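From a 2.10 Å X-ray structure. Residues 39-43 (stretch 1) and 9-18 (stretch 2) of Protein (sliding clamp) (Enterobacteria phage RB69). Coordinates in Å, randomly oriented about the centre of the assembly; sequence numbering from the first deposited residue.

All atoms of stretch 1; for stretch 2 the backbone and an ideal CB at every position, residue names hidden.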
# COMPACT_ATOMS: atom_id res chain seq x y z
N TYR A 39 14.18 9.75 -24.69
CA TYR A 39 14.06 8.73 -25.74
C TYR A 39 14.58 7.40 -25.20
O TYR A 39 15.52 7.36 -24.42
CB TYR A 39 14.90 9.13 -26.96
CG TYR A 39 15.06 8.04 -28.02
CD1 TYR A 39 14.11 7.85 -29.02
CD2 TYR A 39 16.19 7.22 -28.03
CE1 TYR A 39 14.27 6.87 -30.01
CE2 TYR A 39 16.37 6.24 -29.00
CZ TYR A 39 15.41 6.07 -29.99
OH TYR A 39 15.59 5.11 -30.96
N ALA A 40 13.97 6.30 -25.64
CA ALA A 40 14.40 4.97 -25.21
C ALA A 40 14.27 3.97 -26.36
O ALA A 40 13.35 4.06 -27.18
CB ALA A 40 13.58 4.50 -24.02
N GLU A 41 15.20 3.02 -26.39
CA GLU A 41 15.20 1.99 -27.42
C GLU A 41 15.87 0.74 -26.90
O GLU A 41 16.71 0.79 -25.99
CB GLU A 41 15.94 2.48 -28.67
CG GLU A 41 17.42 2.79 -28.45
CD GLU A 41 18.18 2.94 -29.76
OE1 GLU A 41 17.71 3.65 -30.67
OE2 GLU A 41 19.27 2.35 -29.87
N ALA A 42 15.52 -0.39 -27.49
CA ALA A 42 16.09 -1.65 -27.06
C ALA A 42 15.84 -2.77 -28.05
O ALA A 42 14.82 -2.80 -28.74
CB ALA A 42 15.52 -2.04 -25.70
N ASN A 43 16.80 -3.70 -28.12
CA ASN A 43 16.70 -4.88 -28.96
C ASN A 43 16.06 -5.92 -28.06
O ASN A 43 16.45 -6.06 -26.91
CB ASN A 43 18.08 -5.36 -29.39
CG ASN A 43 18.77 -4.38 -30.31
OD1 ASN A 43 20.00 -4.26 -30.29
ND2 ASN A 43 18.00 -3.69 -31.13
N UNK A 9 8.93 -6.41 -19.24
CA UNK A 9 9.52 -5.55 -18.22
C UNK A 9 10.11 -4.29 -18.84
O UNK A 9 10.02 -3.21 -18.26
CB UNK A 9 10.60 -6.31 -17.44
N UNK A 10 10.71 -4.41 -20.02
CA UNK A 10 11.29 -3.23 -20.64
C UNK A 10 10.17 -2.34 -21.18
O UNK A 10 10.28 -1.11 -21.13
CB UNK A 10 12.26 -3.62 -21.76
N UNK A 11 9.10 -2.96 -21.68
CA UNK A 11 7.98 -2.18 -22.19
C UNK A 11 7.31 -1.40 -21.06
O UNK A 11 6.75 -0.32 -21.29
CB UNK A 11 6.97 -3.09 -22.88
N UNK A 12 7.38 -1.94 -19.85
CA UNK A 12 6.80 -1.27 -18.70
C UNK A 12 7.63 -0.02 -18.36
O UNK A 12 7.08 0.99 -17.94
CB UNK A 12 6.73 -2.22 -17.50
N UNK A 13 8.95 -0.08 -18.57
CA UNK A 13 9.79 1.09 -18.31
C UNK A 13 9.46 2.15 -19.36
O UNK A 13 9.40 3.34 -19.05
CB UNK A 13 11.28 0.73 -18.34
N UNK A 14 9.22 1.71 -20.59
CA UNK A 14 8.87 2.62 -21.69
C UNK A 14 7.54 3.35 -21.42
O UNK A 14 7.42 4.55 -21.67
CB UNK A 14 8.78 1.84 -23.00
N UNK A 15 6.55 2.62 -20.90
CA UNK A 15 5.24 3.22 -20.61
C UNK A 15 5.34 4.36 -19.60
O UNK A 15 4.47 5.23 -19.55
CB UNK A 15 4.28 2.15 -20.08
N UNK A 16 6.40 4.37 -18.79
CA UNK A 16 6.57 5.44 -17.83
C UNK A 16 7.14 6.66 -18.55
O UNK A 16 7.11 7.78 -18.03
CB UNK A 16 7.48 5.00 -16.68
N UNK A 17 7.67 6.45 -19.75
CA UNK A 17 8.21 7.56 -20.53
C UNK A 17 7.11 8.17 -21.40
O UNK A 17 7.04 9.38 -21.56
CB UNK A 17 9.38 7.09 -21.40
N UNK A 18 6.28 7.30 -21.97
CA UNK A 18 5.15 7.70 -22.82
C UNK A 18 4.10 6.61 -22.58
O UNK A 18 4.38 5.43 -22.78
CB UNK A 18 5.53 7.83 -24.30

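The strand of stretch 1 runs nearly antiparallel to the helix of stretch 2, at 169° with a closest axial approach of 9.6 Å. Ala 40 and Ala 42 turn their methyl groups toward the helix, while Tyr 39, Glu 41 and Asn 43 point their CA-to-CB bonds away. Stretch 1 therefore offers a shallow apolar surface.

Position 9 is helical, and its ideal CB has nothing of stretch 1 within reach; this contact sets no preference. The residue is Ala 9.

At position 10 the CA-to-CB bond points toward the strand, and the ideal CB lies 5.4 Å from Ala 42 CB. That gap suits an aliphatic side chain such as valine, isoleucine, leucine or methionine. It is Ile 10, in the mt rotamer, whose CG2 comes to 4.3 Å from Ala 42 CB, a loose apolar contact.

Positions 11 and 12 are out of reach of the strand, and many helix-compatible residues would serve. They are Leu 11 and Lys 12.

Position 13 points toward stretch 1 but from a distance, so that a short side chain of either character would fit without touching it. Asn 13 OD1 stays 5.2 Å from Ala 40 CB, outside contact range.

The CA of position 14 lies 7.0 Å from Ala 40 CA, yet its CA-to-CB bond points sideways. A long side chain that bends back could fill the space before the two alanines: leucine, methionine or an aromatic. The residue is Phe 14, with chi1 at -79°. One face of its ring packs against Ala 40, whose CB lies 3.9 Å from the centroid of the Phe 14 ring and 24° off the normal, a CH-pi contact. The ring tip also reaches the backbone, with Phe 14 CZ 3.7 Å from Glu 41 N; Ala 42 N lies at the ring edge, 4.1 Å from Phe 14 CZ.

Positions 15 and 16 are out of reach, and the strand sets no preference at either. Ala 15 makes no contact with the strand, and Ser 16 turns its OG back to donate to Asn 13 O at 2.5 Å.

Position 17 again points toward the strand, but its ideal CB is too far to touch it, so an extended apolar chain is favoured: isoleucine, leucine or methionine. Ile 17, mt like Ile 10, carries its CD1 to 3.6 Å from Ala 40 CB.

Position 18, with phi/psi of -149/122, has left helical geometry and is out of reach. It is Asn 18.

Stretch 2 (9-18) AILKNFASIN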
# COMPACT_ATOMS: atom_id res chain seq x y z
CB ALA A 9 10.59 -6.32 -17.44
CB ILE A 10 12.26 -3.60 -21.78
CG1 ILE A 10 13.44 -4.40 -21.20
CG2 ILE A 10 12.78 -2.33 -22.44
CD1 ILE A 10 14.44 -4.94 -22.24
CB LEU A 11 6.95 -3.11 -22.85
CG LEU A 11 7.31 -3.52 -24.27
CD1 LEU A 11 6.37 -4.59 -24.78
CD2 LEU A 11 7.27 -2.26 -25.17
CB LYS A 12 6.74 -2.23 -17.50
CG LYS A 12 5.63 -1.89 -16.51
CD LYS A 12 5.53 -2.88 -15.35
CE LYS A 12 4.34 -2.55 -14.43
NZ LYS A 12 2.99 -2.71 -15.10
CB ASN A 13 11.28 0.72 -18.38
CG ASN A 13 12.19 1.95 -18.34
OD1 ASN A 13 12.80 2.32 -19.35
ND2 ASN A 13 12.30 2.58 -17.17
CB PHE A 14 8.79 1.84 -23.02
CG PHE A 14 10.13 1.55 -23.66
CD1 PHE A 14 11.28 1.37 -22.89
CD2 PHE A 14 10.24 1.44 -25.05
CE1 PHE A 14 12.51 1.07 -23.49
CE2 PHE A 14 11.46 1.14 -25.66
CZ PHE A 14 12.60 0.95 -24.88
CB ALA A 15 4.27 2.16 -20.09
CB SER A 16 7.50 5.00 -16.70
OG SER A 16 8.84 4.94 -17.16
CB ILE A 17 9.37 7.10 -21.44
CG1 ILE A 17 10.54 6.62 -20.58
CG2 ILE A 17 9.81 8.26 -22.34
CD1 ILE A 17 11.74 6.14 -21.35
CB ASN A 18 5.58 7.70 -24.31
CG ASN A 18 4.51 8.29 -25.24
OD1 ASN A 18 3.31 8.16 -25.00
ND2 ASN A 18 4.96 8.93 -26.32
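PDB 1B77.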